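PDB 2HUN: 336aa long hypothetical dTDP-glucose 4,6-dehydratase, which binds NAD in a Rossmann-type fold and probably acts as a dTDP-glucose 4,6-dehydratase. Local coordinates for residues E119-H124 with N170-I175. Residues are numbered along the deposited sequence; the frame is centred on the assembly and turned at random.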
loop_
_atom_site.group_PDB
_atom_site.type_symbol
_atom_site.label_atom_id
_atom_site.label_comp_id
_atom_site.label_asym_id
_atom_site.label_seq_id
_atom_site.Cartn_x
_atom_site.Cartn_y
_atom_site.Cartn_z
ATOM N N GLU A 119 12.286 -19.866 -1.054
ATOM C CA GLU A 119 13.300 -19.719 -2.091
ATOM C C GLU A 119 12.715 -19.561 -3.495
ATOM O O GLU A 119 13.448 -19.314 -4.455
ATOM C CB GLU A 119 14.252 -20.915 -2.058
ATOM C CG GLU A 119 14.734 -21.233 -0.655
ATOM C CD GLU A 119 15.823 -22.284 -0.630
ATOM O OE1 GLU A 119 15.723 -23.262 -1.402
ATOM O OE2 GLU A 119 16.771 -22.137 0.173
ATOM N N VAL A 120 11.397 -19.693 -3.610
ATOM C CA VAL A 120 10.739 -19.562 -4.909
ATOM C C VAL A 120 10.938 -18.149 -5.467
ATOM O O VAL A 120 10.929 -17.174 -4.717
ATOM C CB VAL A 120 9.216 -19.857 -4.798
ATOM C CG1 VAL A 120 8.501 -18.701 -4.121
ATOM C CG2 VAL A 120 8.630 -20.125 -6.175
ATOM N N ARG A 121 11.137 -18.043 -6.777
ATOM C CA ARG A 121 11.319 -16.740 -7.413
ATOM C C ARG A 121 9.933 -16.153 -7.657
ATOM O O ARG A 121 9.133 -16.728 -8.388
ATOM C CB ARG A 121 12.078 -16.896 -8.731
ATOM C CG ARG A 121 12.209 -15.611 -9.551
ATOM C CD ARG A 121 12.868 -14.483 -8.769
ATOM N NE ARG A 121 12.974 -13.274 -9.581
ATOM C CZ ARG A 121 13.059 -12.043 -9.088
ATOM N NH1 ARG A 121 13.049 -11.849 -7.777
ATOM N NH2 ARG A 121 13.155 -11.003 -9.909
ATOM N N PHE A 122 9.659 -15.002 -7.051
ATOM C CA PHE A 122 8.353 -14.358 -7.157
ATOM C C PHE A 122 8.348 -12.999 -7.860
ATOM O O PHE A 122 9.123 -12.113 -7.517
ATOM C CB PHE A 122 7.783 -14.214 -5.743
ATOM C CG PHE A 122 6.476 -13.480 -5.669
ATOM C CD1 PHE A 122 5.346 -13.949 -6.334
ATOM C CD2 PHE A 122 6.360 -12.351 -4.874
ATOM C CE1 PHE A 122 4.116 -13.298 -6.195
ATOM C CE2 PHE A 122 5.147 -11.698 -4.729
ATOM C CZ PHE A 122 4.018 -12.171 -5.389
ATOM N N VAL A 123 7.476 -12.850 -8.853
ATOM C CA VAL A 123 7.336 -11.590 -9.570
ATOM C C VAL A 123 5.901 -11.106 -9.386
ATOM O O VAL A 123 4.956 -11.777 -9.791
ATOM C CB VAL A 123 7.620 -11.740 -11.079
ATOM C CG1 VAL A 123 7.231 -10.455 -11.802
ATOM C CG2 VAL A 123 9.102 -12.042 -11.307
ATOM N N HIS A 124 5.756 -9.943 -8.759
ATOM C CA HIS A 124 4.456 -9.321 -8.496
ATOM C C HIS A 124 4.204 -8.289 -9.594
ATOM O O HIS A 124 4.962 -7.317 -9.726
ATOM C CB HIS A 124 4.499 -8.627 -7.126
ATOM C CG HIS A 124 3.222 -7.954 -6.730
ATOM N ND1 HIS A 124 2.089 -8.653 -6.376
ATOM C CD2 HIS A 124 2.916 -6.645 -6.585
ATOM C CE1 HIS A 124 1.141 -7.803 -6.024
ATOM N NE2 HIS A 124 1.619 -6.577 -6.141
ATOM N N ASN A 170 13.160 -12.779 3.952
ATOM C CA ASN A 170 14.220 -12.954 2.967
ATOM C C ASN A 170 13.786 -13.680 1.704
ATOM O O ASN A 170 14.440 -14.625 1.260
ATOM C CB ASN A 170 15.404 -13.690 3.596
ATOM C CG ASN A 170 16.100 -12.860 4.648
ATOM O OD1 ASN A 170 16.576 -11.757 4.366
ATOM N ND2 ASN A 170 16.161 -13.377 5.870
ATOM N N LEU A 171 12.694 -13.219 1.109
ATOM C CA LEU A 171 12.187 -13.824 -0.108
ATOM C C LEU A 171 12.971 -13.335 -1.326
ATOM O O LEU A 171 13.762 -12.395 -1.233
ATOM C CB LEU A 171 10.708 -13.476 -0.273
ATOM C CG LEU A 171 9.816 -13.797 0.930
ATOM C CD1 LEU A 171 8.381 -13.457 0.592
ATOM C CD2 LEU A 171 9.941 -15.269 1.298
ATOM N N ASN A 172 12.756 -13.994 -2.460
ATOM C CA ASN A 172 13.397 -13.628 -3.719
ATOM C C ASN A 172 12.246 -13.091 -4.557
ATOM O O ASN A 172 11.694 -13.806 -5.393
ATOM C CB ASN A 172 13.996 -14.860 -4.403
ATOM C CG ASN A 172 14.835 -14.505 -5.616
ATOM O OD1 ASN A 172 14.718 -13.411 -6.171
ATOM N ND2 ASN A 172 15.682 -15.438 -6.043
ATOM N N ALA A 173 11.883 -11.832 -4.326
ATOM C CA ALA A 173 10.759 -11.236 -5.027
ATOM C C ALA A 173 10.999 -9.843 -5.588
ATOM O O ALA A 173 11.654 -9.016 -4.961
ATOM C CB ALA A 173 9.557 -11.204 -4.099
ATOM N N SER A 174 10.461 -9.601 -6.779
ATOM C CA SER A 174 10.553 -8.296 -7.431
ATOM C C SER A 174 9.136 -7.872 -7.807
ATOM O O SER A 174 8.226 -8.700 -7.846
ATOM C CB SER A 174 11.408 -8.355 -8.698
ATOM O OG SER A 174 12.761 -8.632 -8.401
ATOM N N ILE A 175 8.961 -6.582 -8.076
ATOM C CA ILE A 175 7.669 -6.030 -8.459
ATOM C C ILE A 175 7.827 -5.330 -9.804
ATOM O O ILE A 175 8.841 -4.675 -10.053
ATOM C CB ILE A 175 7.180 -4.969 -7.438
ATOM C CG1 ILE A 175 6.904 -5.616 -6.079
ATOM C CG2 ILE A 175 5.933 -4.267 -7.964
ATOM C CD1 ILE A 175 6.671 -4.596 -4.969
HETATM O O HOH W 1 15.839 -18.085 -4.849
HETATM O O HOH W 2 10.750 -15.888 -2.428
#
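Neighbouring parallel strands of the Rossmann-type sheet, 121-124 and 172-175, are paired here, with Phe122 beside Ala173 and His124 beside Ile175; helix 150-168 lies in the connection between them. Phe122 N donates to Asn172 O and Ser174 N to Phe122 O, both at 2.9 Å, and His124 N continues the ladder to Ser174 O. Toward the N-terminal ends two waters bridge the segments, one between Val120 O and Asn172 N, the other between Glu119 O and Asn172 ND2.

On the face bearing Arg121 and Ser174, a bend at chi2 (56°) puts Arg121 CD 3.4 Å from Asn172 OD1, and the guanidinium continues toward Ser174. Arg121 NH2 donates to Ser174 OG at 2.8 Å, nearly in the guanidinium plane. Arg121 NH1 lies 2.8 Å from Asn172 OD1, but the angle at hydrogen is only 121° and the bond is weak; the guanidinium and amide planes stand 46° apart. The guanidinium is also held from beyond the strands, NE by Leu231 O and NH2 by Val230 O, while Ser174 OG bonds to Glu235 O. An alanine in place of Arg121 would probably leave Ser174 OG and the carbonyls of Val230 and Leu231 without these donors and open a gap over Asn172.

The other face is packed against helices 96-116 and 150-168. There Ala173 CB sits at the edge of the Phe122 ring, 3.5 Å from Phe122 CD2. His124 and Ile175 run side by side, with Ile175 CG2 near the imidazole edge, 4.1 Å from His124 CD2. Ser158 OG bonds to His124 NE2, and the side chain of His124 is about 5 Å from that of NAD-binding Lys155. The two faces thus differ in chemistry: the Arg121 guanidinium and the Ser174 hydroxyl tie the strands to the carbonyls of Val230, Leu231 and Glu235, whereas mainly apolar contacts seat the opposite face on the helices.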